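Local coordinates for protein cytochrome P450 (Rhodococcus erythropolis, PDB 3WEC) that hydroxylates the quinoline nitrogen of aurachin alkaloids as a heme-dependent cytochrome P450 monooxygenase, a step essential for their antibiotic activity, at residues R110-V115 against H360-A365; N288-V293 against S369-F374; L352-G357 against A365-M370. All coordinates share one frame; numbering follows the deposited sequence.

Contact 1: R110-V115 against H360-A365; sequences RLRGLV and HCLGSA. With HEM (protoporphyrin IX containing Fe), chain B.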
loop_
_atom_site.group_PDB
_atom_site.type_symbol
_atom_site.label_atom_id
_atom_site.label_comp_id
_atom_site.label_asym_id
_atom_site.label_seq_id
_atom_site.Cartn_x
_atom_site.Cartn_y
_atom_site.Cartn_z
ATOM N N ARG A 110 9.910 7.978 -17.708
ATOM C CA ARG A 110 11.346 7.592 -17.682
ATOM C C ARG A 110 11.656 6.744 -16.454
ATOM O O ARG A 110 12.202 5.662 -16.575
ATOM C CB ARG A 110 12.304 8.801 -17.745
ATOM C CG ARG A 110 13.714 8.493 -17.211
ATOM C CD ARG A 110 14.712 9.671 -17.337
ATOM N NE ARG A 110 16.060 9.344 -16.855
ATOM C CZ ARG A 110 16.411 9.417 -15.568
ATOM N NH1 ARG A 110 15.520 9.825 -14.672
ATOM N NH2 ARG A 110 17.644 9.083 -15.176
ATOM N N LEU A 111 11.305 7.240 -15.283
ATOM C CA LEU A 111 11.599 6.534 -14.017
ATOM C C LEU A 111 10.924 5.151 -13.927
ATOM O O LEU A 111 11.564 4.172 -13.521
ATOM C CB LEU A 111 11.205 7.411 -12.845
ATOM C CG LEU A 111 12.101 8.646 -12.584
ATOM C CD1 LEU A 111 11.357 9.700 -11.758
ATOM C CD2 LEU A 111 13.409 8.222 -11.881
ATOM N N ARG A 112 9.659 5.069 -14.361
ATOM C CA ARG A 112 8.876 3.835 -14.334
ATOM C C ARG A 112 9.491 2.763 -15.177
ATOM O O ARG A 112 9.528 1.607 -14.764
ATOM C CB ARG A 112 7.439 4.062 -14.881
ATOM C CG ARG A 112 6.602 2.802 -14.936
ATOM C CD ARG A 112 6.086 2.356 -13.578
ATOM N NE ARG A 112 5.182 1.212 -13.740
ATOM C CZ ARG A 112 4.138 0.927 -12.962
ATOM N NH1 ARG A 112 3.807 1.713 -11.940
ATOM N NH2 ARG A 112 3.413 -0.147 -13.223
ATOM N N GLY A 113 9.870 3.130 -16.409
ATOM C CA GLY A 113 10.431 2.185 -17.340
ATOM C C GLY A 113 11.740 1.589 -16.858
ATOM O O GLY A 113 11.931 0.378 -16.912
ATOM N N LEU A 114 12.637 2.441 -16.373
ATOM C CA LEU A 114 13.927 1.984 -15.906
ATOM C C LEU A 114 13.743 1.127 -14.637
ATOM O O LEU A 114 14.257 0.025 -14.560
ATOM C CB LEU A 114 14.855 3.192 -15.623
ATOM C CG LEU A 114 15.197 4.058 -16.831
ATOM C CD1 LEU A 114 15.986 5.332 -16.493
ATOM C CD2 LEU A 114 15.937 3.199 -17.844
ATOM N N VAL A 115 12.942 1.607 -13.708
ATOM C CA VAL A 115 12.743 0.905 -12.454
ATOM C C VAL A 115 12.034 -0.443 -12.662
ATOM O O VAL A 115 12.538 -1.478 -12.236
ATOM C CB VAL A 115 12.008 1.801 -11.459
ATOM C CG1 VAL A 115 11.545 1.013 -10.259
ATOM C CG2 VAL A 115 12.887 2.976 -11.049
ATOM N N HIS A 360 -0.480 2.147 -11.965
ATOM C CA HIS A 360 -0.841 0.829 -11.409
ATOM C C HIS A 360 0.244 0.217 -10.560
ATOM O O HIS A 360 1.387 0.098 -10.996
ATOM C CB HIS A 360 -1.122 -0.148 -12.494
ATOM C CG HIS A 360 -1.704 -1.433 -12.004
ATOM N ND1 HIS A 360 -0.968 -2.554 -11.884
ATOM C CD2 HIS A 360 -3.000 -1.761 -11.615
ATOM C CE1 HIS A 360 -1.753 -3.560 -11.452
ATOM N NE2 HIS A 360 -3.008 -3.069 -11.292
ATOM N N CYS A 361 -0.090 -0.168 -9.333
ATOM C CA CYS A 361 0.955 -0.621 -8.386
ATOM C C CYS A 361 2.119 -1.448 -8.955
ATOM O O CYS A 361 2.023 -2.611 -8.983
ATOM C CB CYS A 361 0.370 -1.511 -7.319
ATOM S SG CYS A 361 1.711 -2.016 -6.140
ATOM N N LEU A 362 3.258 -0.898 -9.292
ATOM C CA LEU A 362 4.394 -1.723 -9.711
ATOM C C LEU A 362 4.677 -3.058 -8.956
ATOM O O LEU A 362 5.097 -4.039 -9.600
ATOM C CB LEU A 362 5.667 -0.851 -9.810
ATOM C CG LEU A 362 6.909 -1.504 -10.421
ATOM C CD1 LEU A 362 6.670 -1.675 -11.910
ATOM C CD2 LEU A 362 8.152 -0.676 -10.208
ATOM N N GLY A 363 4.513 -3.089 -7.608
ATOM C CA GLY A 363 4.751 -4.304 -6.840
ATOM C C GLY A 363 3.606 -5.317 -6.802
ATOM O O GLY A 363 3.624 -6.234 -6.000
ATOM N N SER A 364 2.604 -5.174 -7.668
ATOM C CA SER A 364 1.397 -5.964 -7.499
ATOM C C SER A 364 1.493 -7.487 -7.788
ATOM O O SER A 364 0.738 -8.244 -7.162
ATOM C CB SER A 364 0.262 -5.415 -8.335
ATOM O OG SER A 364 0.554 -5.599 -9.686
ATOM N N ALA A 365 2.338 -7.920 -8.736
ATOM C CA ALA A 365 2.647 -9.351 -8.896
ATOM C C ALA A 365 3.345 -9.940 -7.670
ATOM O O ALA A 365 3.139 -11.110 -7.377
ATOM C CB ALA A 365 3.496 -9.610 -10.138
HETATM C CHA HEM B . 1.670 2.360 -6.211
HETATM C CHB HEM B . -1.525 -0.462 -3.656
HETATM C CHC HEM B . 2.071 -3.655 -2.674
HETATM C CHD HEM B . 5.332 -0.665 -5.108
HETATM C C1A HEM B . 0.525 1.810 -5.519
HETATM C C2A HEM B . -0.761 2.576 -5.432
HETATM C C3A HEM B . -1.667 1.729 -4.693
HETATM C C4A HEM B . -0.849 0.561 -4.374
HETATM C CMA HEM B . -3.139 2.021 -4.317
HETATM C CAA HEM B . -1.204 3.935 -5.988
HETATM C CBA HEM B . -1.705 3.593 -7.404
HETATM C CGA HEM B . -2.437 4.783 -8.055
HETATM O O1A HEM B . -2.203 5.977 -7.704
HETATM O O2A HEM B . -3.246 4.535 -8.994
HETATM C C1B HEM B . -0.762 -1.600 -3.149
HETATM C C2B HEM B . -1.496 -2.674 -2.486
HETATM C C3B HEM B . -0.409 -3.568 -2.188
HETATM C C4B HEM B . 0.797 -2.937 -2.710
HETATM C CMB HEM B . -2.945 -2.832 -2.121
HETATM C CAB HEM B . -0.602 -4.859 -1.478
HETATM C CBB HEM B . 0.226 -5.194 -0.520
HETATM C C1C HEM B . 3.275 -3.141 -3.291
HETATM C C2C HEM B . 4.589 -3.751 -3.082
HETATM C C3C HEM B . 5.515 -2.848 -3.797
HETATM C C4C HEM B . 4.738 -1.764 -4.363
HETATM C CMC HEM B . 4.846 -5.007 -2.296
HETATM C CAC HEM B . 7.009 -2.925 -3.919
HETATM C CBC HEM B . 7.690 -3.999 -3.589
HETATM C C1D HEM B . 4.598 0.512 -5.592
HETATM C C2D HEM B . 5.264 1.488 -6.450
HETATM C C3D HEM B . 4.179 2.428 -6.791
HETATM C C4D HEM B . 3.012 1.815 -6.136
HETATM C CMD HEM B . 6.733 1.548 -6.805
HETATM C CAD HEM B . 4.258 3.684 -7.611
HETATM C CBD HEM B . 3.795 3.300 -9.037
HETATM C CGD HEM B . 3.834 4.445 -9.993
HETATM O O1D HEM B . 4.150 4.174 -11.186
HETATM O O2D HEM B . 3.562 5.617 -9.573
HETATM N NA HEM B . 0.483 0.465 -4.958
HETATM N NB HEM B . 0.580 -1.761 -3.353
HETATM N NC HEM B . 3.336 -1.975 -4.111
HETATM N ND HEM B . 3.251 0.672 -5.447
HETATM FE FE HEM B . 2.023 -0.585 -4.300
HETATM O O HOH W 1 2.140 0.427 -2.041
#

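Contact 2: N288-V293 against S369-F374; sequences NAVAEV and SMLQHF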
loop_
_atom_site.group_PDB
_atom_site.type_symbol
_atom_site.label_atom_id
_atom_site.label_comp_id
_atom_site.label_asym_id
_atom_site.label_seq_id
_atom_site.Cartn_x
_atom_site.Cartn_y
_atom_site.Cartn_z
ATOM N N ASN A 288 -7.996 -16.200 -6.482
ATOM C CA ASN A 288 -9.277 -15.478 -6.484
ATOM C C ASN A 288 -9.649 -14.941 -5.105
ATOM O O ASN A 288 -10.244 -13.875 -4.999
ATOM C CB ASN A 288 -10.412 -16.373 -7.020
ATOM C CG ASN A 288 -9.983 -17.243 -8.205
ATOM O OD1 ASN A 288 -8.802 -17.534 -8.387
ATOM N ND2 ASN A 288 -10.957 -17.702 -8.989
ATOM N N ALA A 289 -9.276 -15.700 -4.073
ATOM C CA ALA A 289 -9.453 -15.343 -2.663
ATOM C C ALA A 289 -8.596 -14.202 -2.237
ATOM O O ALA A 289 -8.995 -13.400 -1.377
ATOM C CB ALA A 289 -9.121 -16.529 -1.790
ATOM N N VAL A 290 -7.380 -14.160 -2.779
ATOM C CA VAL A 290 -6.468 -13.077 -2.473
ATOM C C VAL A 290 -6.987 -11.752 -3.065
ATOM O O VAL A 290 -7.140 -10.766 -2.341
ATOM C CB VAL A 290 -5.045 -13.411 -2.956
ATOM C CG1 VAL A 290 -4.198 -12.142 -3.055
ATOM C CG2 VAL A 290 -4.413 -14.414 -2.025
ATOM N N ALA A 291 -7.294 -11.756 -4.364
ATOM C CA ALA A 291 -7.956 -10.632 -5.046
ATOM C C ALA A 291 -9.219 -10.147 -4.315
ATOM O O ALA A 291 -9.518 -8.944 -4.309
ATOM C CB ALA A 291 -8.299 -11.050 -6.473
ATOM N N GLU A 292 -9.949 -11.087 -3.715
ATOM C CA GLU A 292 -11.182 -10.815 -2.976
ATOM C C GLU A 292 -10.942 -10.156 -1.612
ATOM O O GLU A 292 -11.609 -9.172 -1.281
ATOM C CB GLU A 292 -12.024 -12.090 -2.807
ATOM C CG GLU A 292 -13.329 -11.865 -2.026
ATOM C CD GLU A 292 -14.394 -11.023 -2.755
ATOM O OE1 GLU A 292 -14.126 -10.369 -3.788
ATOM O OE2 GLU A 292 -15.545 -11.023 -2.288
ATOM N N VAL A 293 -10.022 -10.701 -0.820
ATOM C CA VAL A 293 -9.565 -10.016 0.389
ATOM C C VAL A 293 -9.226 -8.562 0.016
ATOM O O VAL A 293 -9.766 -7.594 0.589
ATOM C CB VAL A 293 -8.357 -10.784 1.017
ATOM C CG1 VAL A 293 -7.732 -10.051 2.177
ATOM C CG2 VAL A 293 -8.784 -12.185 1.457
ATOM N N SER A 369 1.934 -12.638 -5.102
ATOM C CA SER A 369 2.727 -13.822 -4.777
ATOM C C SER A 369 2.848 -14.023 -3.275
ATOM O O SER A 369 2.555 -15.124 -2.775
ATOM C CB SER A 369 4.126 -13.748 -5.359
ATOM O OG SER A 369 4.873 -14.867 -4.883
ATOM N N MET A 370 3.285 -12.977 -2.566
ATOM C CA MET A 370 3.407 -13.038 -1.099
ATOM C C MET A 370 2.100 -13.485 -0.438
ATOM O O MET A 370 2.107 -14.340 0.447
ATOM C CB MET A 370 3.790 -11.662 -0.479
ATOM C CG MET A 370 5.285 -11.325 -0.575
ATOM S SD MET A 370 5.750 -9.822 0.291
ATOM C CE MET A 370 4.976 -8.582 -0.752
ATOM N N LEU A 371 1.004 -12.862 -0.862
ATOM C CA LEU A 371 -0.277 -13.009 -0.233
ATOM C C LEU A 371 -0.828 -14.394 -0.523
ATOM O O LEU A 371 -1.416 -15.002 0.362
ATOM C CB LEU A 371 -1.237 -11.891 -0.708
ATOM C CG LEU A 371 -0.981 -10.508 -0.070
ATOM C CD1 LEU A 371 -1.814 -9.423 -0.745
ATOM C CD2 LEU A 371 -1.220 -10.509 1.425
ATOM N N GLN A 372 -0.596 -14.885 -1.745
ATOM C CA GLN A 372 -1.000 -16.241 -2.188
ATOM C C GLN A 372 -0.279 -17.356 -1.503
ATOM O O GLN A 372 -0.926 -18.339 -1.113
ATOM C CB GLN A 372 -0.798 -16.423 -3.685
ATOM C CG GLN A 372 -1.752 -15.548 -4.472
ATOM C CD GLN A 372 -1.410 -15.495 -5.923
ATOM O OE1 GLN A 372 -0.454 -16.138 -6.368
ATOM N NE2 GLN A 372 -2.194 -14.742 -6.684
ATOM N N HIS A 373 1.044 -17.238 -1.381
ATOM C CA HIS A 373 1.822 -18.220 -0.611
ATOM C C HIS A 373 1.431 -18.184 0.834
ATOM O O HIS A 373 1.476 -19.215 1.514
ATOM C CB HIS A 373 3.317 -17.936 -0.672
ATOM C CG HIS A 373 3.961 -18.324 -1.951
ATOM N ND1 HIS A 373 4.139 -19.599 -2.306
ATOM C CD2 HIS A 373 4.520 -17.547 -2.954
ATOM C CE1 HIS A 373 4.762 -19.648 -3.496
ATOM N NE2 HIS A 373 4.994 -18.381 -3.889
ATOM N N PHE A 374 1.109 -16.990 1.334
ATOM C CA PHE A 374 0.740 -16.885 2.742
ATOM C C PHE A 374 -0.575 -17.605 3.005
ATOM O O PHE A 374 -0.670 -18.347 3.977
ATOM C CB PHE A 374 0.626 -15.443 3.206
ATOM C CG PHE A 374 0.217 -15.306 4.655
ATOM C CD1 PHE A 374 1.170 -15.293 5.653
ATOM C CD2 PHE A 374 -1.119 -15.165 5.010
ATOM C CE1 PHE A 374 0.810 -15.158 6.985
ATOM C CE2 PHE A 374 -1.476 -15.004 6.335
ATOM C CZ PHE A 374 -0.521 -15.034 7.326
#

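Contact 3: L352-G357 against A365-M370; sequences LSYGRG and ALANSM. With HEM (protoporphyrin IX containing Fe), chain B.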
loop_
_atom_site.group_PDB
_atom_site.type_symbol
_atom_site.label_atom_id
_atom_site.label_comp_id
_atom_site.label_asym_id
_atom_site.label_seq_id
_atom_site.Cartn_x
_atom_site.Cartn_y
_atom_site.Cartn_z
ATOM N N LEU A 352 -10.213 -2.032 -7.476
ATOM C CA LEU A 352 -9.392 -0.818 -7.557
ATOM C C LEU A 352 -8.201 -0.790 -6.573
ATOM O O LEU A 352 -7.500 0.205 -6.503
ATOM C CB LEU A 352 -10.251 0.430 -7.372
ATOM C CG LEU A 352 -11.383 0.624 -8.382
ATOM C CD1 LEU A 352 -12.354 1.625 -7.785
ATOM C CD2 LEU A 352 -10.853 1.091 -9.727
ATOM N N SER A 353 -7.935 -1.885 -5.865
ATOM C CA SER A 353 -6.963 -1.824 -4.765
ATOM C C SER A 353 -5.489 -1.505 -5.140
ATOM O O SER A 353 -4.720 -1.084 -4.291
ATOM C CB SER A 353 -7.088 -3.046 -3.849
ATOM O OG SER A 353 -8.425 -3.093 -3.398
ATOM N N TYR A 354 -5.156 -1.704 -6.423
ATOM C CA TYR A 354 -3.826 -1.420 -6.930
ATOM C C TYR A 354 -3.756 -0.155 -7.813
ATOM O O TYR A 354 -2.698 0.155 -8.366
ATOM C CB TYR A 354 -3.323 -2.623 -7.699
ATOM C CG TYR A 354 -2.907 -3.858 -6.904
ATOM C CD1 TYR A 354 -1.913 -3.776 -5.887
ATOM C CD2 TYR A 354 -3.456 -5.144 -7.199
ATOM C CE1 TYR A 354 -1.481 -4.904 -5.192
ATOM C CE2 TYR A 354 -3.013 -6.291 -6.506
ATOM C CZ TYR A 354 -2.036 -6.135 -5.478
ATOM O OH TYR A 354 -1.564 -7.212 -4.789
ATOM N N GLY A 355 -4.863 0.584 -7.930
ATOM C CA GLY A 355 -4.896 1.786 -8.741
ATOM C C GLY A 355 -5.153 1.290 -10.159
ATOM O O GLY A 355 -5.324 0.085 -10.351
ATOM N N ARG A 356 -5.187 2.190 -11.136
ATOM C CA ARG A 356 -5.393 1.823 -12.553
ATOM C C ARG A 356 -4.652 2.832 -13.438
ATOM O O ARG A 356 -4.498 4.013 -13.065
ATOM C CB ARG A 356 -6.891 1.827 -12.922
ATOM C CG ARG A 356 -7.532 0.445 -13.159
ATOM C CD ARG A 356 -8.246 -0.003 -11.915
ATOM N NE ARG A 356 -8.953 -1.279 -11.957
ATOM C CZ ARG A 356 -10.249 -1.393 -12.237
ATOM N NH1 ARG A 356 -10.934 -0.309 -12.585
ATOM N NH2 ARG A 356 -10.854 -2.581 -12.202
ATOM N N GLY A 357 -4.171 2.373 -14.587
ATOM C CA GLY A 357 -3.424 3.227 -15.467
ATOM C C GLY A 357 -1.941 3.209 -15.200
ATOM O O GLY A 357 -1.396 2.188 -14.745
ATOM N N ALA A 365 2.338 -7.920 -8.736
ATOM C CA ALA A 365 2.647 -9.351 -8.896
ATOM C C ALA A 365 3.345 -9.940 -7.670
ATOM O O ALA A 365 3.139 -11.110 -7.377
ATOM C CB ALA A 365 3.496 -9.610 -10.138
ATOM N N LEU A 366 4.180 -9.130 -6.984
ATOM C CA LEU A 366 4.955 -9.560 -5.833
ATOM C C LEU A 366 4.084 -9.601 -4.591
ATOM O O LEU A 366 4.096 -10.573 -3.876
ATOM C CB LEU A 366 6.151 -8.604 -5.561
ATOM C CG LEU A 366 7.022 -8.853 -4.296
ATOM C CD1 LEU A 366 7.655 -10.256 -4.299
ATOM C CD2 LEU A 366 8.123 -7.820 -4.312
ATOM N N ALA A 367 3.365 -8.524 -4.316
ATOM C CA ALA A 367 2.364 -8.547 -3.259
ATOM C C ALA A 367 1.403 -9.745 -3.417
ATOM O O ALA A 367 1.100 -10.408 -2.452
ATOM C CB ALA A 367 1.599 -7.213 -3.200
ATOM N N ASN A 368 0.926 -9.994 -4.628
ATOM C CA ASN A 368 0.036 -11.148 -4.918
ATOM C C ASN A 368 0.693 -12.484 -4.633
ATOM O O ASN A 368 0.083 -13.362 -4.014
ATOM C CB ASN A 368 -0.396 -11.160 -6.406
ATOM C CG ASN A 368 -1.601 -10.272 -6.680
ATOM O OD1 ASN A 368 -2.183 -9.728 -5.768
ATOM N ND2 ASN A 368 -1.993 -10.153 -7.941
ATOM N N SER A 369 1.934 -12.638 -5.102
ATOM C CA SER A 369 2.727 -13.822 -4.777
ATOM C C SER A 369 2.848 -14.023 -3.275
ATOM O O SER A 369 2.555 -15.124 -2.775
ATOM C CB SER A 369 4.126 -13.748 -5.359
ATOM O OG SER A 369 4.873 -14.867 -4.883
ATOM N N MET A 370 3.285 -12.977 -2.566
ATOM C CA MET A 370 3.407 -13.038 -1.099
ATOM C C MET A 370 2.100 -13.485 -0.438
ATOM O O MET A 370 2.107 -14.340 0.447
ATOM C CB MET A 370 3.790 -11.662 -0.479
ATOM C CG MET A 370 5.285 -11.325 -0.575
ATOM S SD MET A 370 5.750 -9.822 0.291
ATOM C CE MET A 370 4.976 -8.582 -0.752
HETATM C CHA HEM B . 1.670 2.360 -6.211
HETATM C CHB HEM B . -1.525 -0.462 -3.656
HETATM C CHC HEM B . 2.071 -3.655 -2.674
HETATM C CHD HEM B . 5.332 -0.665 -5.108
HETATM C C1A HEM B . 0.525 1.810 -5.519
HETATM C C2A HEM B . -0.761 2.576 -5.432
HETATM C C3A HEM B . -1.667 1.729 -4.693
HETATM C C4A HEM B . -0.849 0.561 -4.374
HETATM C CMA HEM B . -3.139 2.021 -4.317
HETATM C CAA HEM B . -1.204 3.935 -5.988
HETATM C CBA HEM B . -1.705 3.593 -7.404
HETATM C CGA HEM B . -2.437 4.783 -8.055
HETATM O O1A HEM B . -2.203 5.977 -7.704
HETATM O O2A HEM B . -3.246 4.535 -8.994
HETATM C C1B HEM B . -0.762 -1.600 -3.149
HETATM C C2B HEM B . -1.496 -2.674 -2.486
HETATM C C3B HEM B . -0.409 -3.568 -2.188
HETATM C C4B HEM B . 0.797 -2.937 -2.710
HETATM C CMB HEM B . -2.945 -2.832 -2.121
HETATM C CAB HEM B . -0.602 -4.859 -1.478
HETATM C CBB HEM B . 0.226 -5.194 -0.520
HETATM C C1C HEM B . 3.275 -3.141 -3.291
HETATM C C2C HEM B . 4.589 -3.751 -3.082
HETATM C C3C HEM B . 5.515 -2.848 -3.797
HETATM C C4C HEM B . 4.738 -1.764 -4.363
HETATM C CMC HEM B . 4.846 -5.007 -2.296
HETATM C CAC HEM B . 7.009 -2.925 -3.919
HETATM C CBC HEM B . 7.690 -3.999 -3.589
HETATM C C1D HEM B . 4.598 0.512 -5.592
HETATM C C2D HEM B . 5.264 1.488 -6.450
HETATM C C3D HEM B . 4.179 2.428 -6.791
HETATM C C4D HEM B . 3.012 1.815 -6.136
HETATM C CMD HEM B . 6.733 1.548 -6.805
HETATM C CAD HEM B . 4.258 3.684 -7.611
HETATM C CBD HEM B . 3.795 3.300 -9.037
HETATM C CGD HEM B . 3.834 4.445 -9.993
HETATM O O1D HEM B . 4.150 4.174 -11.186
HETATM O O2D HEM B . 3.562 5.617 -9.573
HETATM N NA HEM B . 0.483 0.465 -4.958
HETATM N NB HEM B . 0.580 -1.761 -3.353
HETATM N NC HEM B . 3.336 -1.975 -4.111
HETATM N ND HEM B . 3.251 0.672 -5.447
HETATM FE FE HEM B . 2.023 -0.585 -4.300
HETATM O O HOH W 1 2.140 0.427 -2.041
#

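Contact 1: R110-V115 against H360-A365
Arg112 and Leu362 meet on the proximal side of the heme, where the C helix of the P450 fold (helix 107-121) approaches the loop that carries the cysteine ligand. The arginine side chain leaves its helix with CG anti to the backbone N (chi1 177°), bends once at chi2, and reaches the loop with its guanidinium end. There both terminal nitrogens hydrogen-bond end-on to one carbonyl oxygen: NH1 of Arg112 lies 3.1 Å and NH2 of Arg112 3.0 Å from His360 O. Both bonds are bent, with N-H...O angles of 146° and 149°. The oxygen sits in the guanidinium plane, and the NH2 bond also lies in the carbonyl plane, whereas NH1 comes in tilted from it. With the heme carboxylate the group makes three hydrogen bonds in all, which should limit its rotation. Its positive charge probably helps balance the propionate. His108 of the same helix also hydrogen-bonds the heme.

Leu362 CD1 lies over one face of the guanidinium, displaced toward its rim, 3.7 Å from Arg112 NE. The other methyl, Leu362 CD2, packs against Val115 CG1 at 3.8 Å, one turn further along the C helix, where Val115 also touches Thr246 of helix 240-271. The neighbouring Cys361 turns away from the helix, and its SG coordinates the heme iron as axial ligand at 2.4 Å. On the propionate side, Arg112 NH1 donates to HEM O1D at 2.6 Å.

Contact 2: N288-V293 against S369-F374
Val290 points toward helix 364-381 and touches Leu371 and Gln372. Beyond its CB the side chain forks, and each branch has its own neighbour. CG1, set anti to the backbone N (chi1 162°), is 3.8 Å from Leu371 CB, at the root of the leucine rather than at its methyls; the two side chains run obliquely past each other. CG2 lies beside the valine's backbone N and meets the chain of Gln372: it is 3.8 Å from Gln372 CG and 3.9 Å from Gln372 N, so this methyl lies against both the helix backbone and the aliphatic part of the glutamine. Gln372 passes it at about a right angle, extended beyond CG. The helices joined here are the K helix (286-296) and the L helix (364-381) of the P450 fold. Glu292, two residues after Val290, opens the ExxR motif of the K helix and forms salt bridges with Arg295 and Arg346, away from this contact. No hydrogen bond crosses between the two segments. The backbones come nearest at Val290 and Gln372, whose CA atoms are 6.3 Å apart. Leu371 also touches Thr261 of helix 240-271, and its side chain is about 5 Å from the heme, nearest atoms.

Contact 3: L352-G357 against A365-M370
In the cysteine-ligand loop beneath the heme, Tyr354 reaches across to Ala367 and Asn368 on the L helix (364-381). Its hydroxyl does the reaching: Tyr354 OH donates a hydrogen bond to Asn368 OD1 at 2.8 Å. The acceptor lies at the edge of the phenol ring, near its plane, but the hydroxyl stands well above the amide's own carbonyl plane, and ring and amide planes are turned 68° apart. Asn368 places CG beside the backbone N (chi1 -84°), which brings the amide oxygen within reach of the hydroxyl. Beside the bond, the methyl of Ala367 packs on the rim of the ring, with CB 3.5 Å from Tyr354 OH; the same methyl also touches a heme vinyl, Ala367 CB to HEM CBB being 3.6 Å. Tyr354 occupies the position that is phenylalanine in most members of the P450 signature F-x-x-G-x-H/R-x-C-x-G, seven residues before the axial Cys361. Its CE1 comes 3.5 Å from HEM C3B. The backbone at the tyrosine is shaped by a type I turn from Leu352 to Gly355, closed by Gly355 N to Leu352 O at 3.0 Å. Gly355 then passes close to a propionate, its CA 3.2 Å from HEM O2A, with a positive phi of 84°. Arg356 forms a salt bridge with Asp56 of helix 52-60.

In the fold
All three contacts draw on helix 364-381 or the loop leading into it. Contacts 1 and 3 both touch the heme on its proximal side, share Ala365, and are joined by a probable backbone hydrogen bond from Cys361 N to Tyr354 O; both are partly buried. Contact 2 lies further along the same helix and is buried, its centre about 20 Å from that of contact 1 and about 10 Å from that of contact 3. The chemistry follows position: contact 1 joins hydrogen bonds of an arginine to aliphatic packing, contact 3 combines one hydroxyl-to-amide bond with a ring touching the porphyrin, and contact 2 relies on aliphatic contact between two helices.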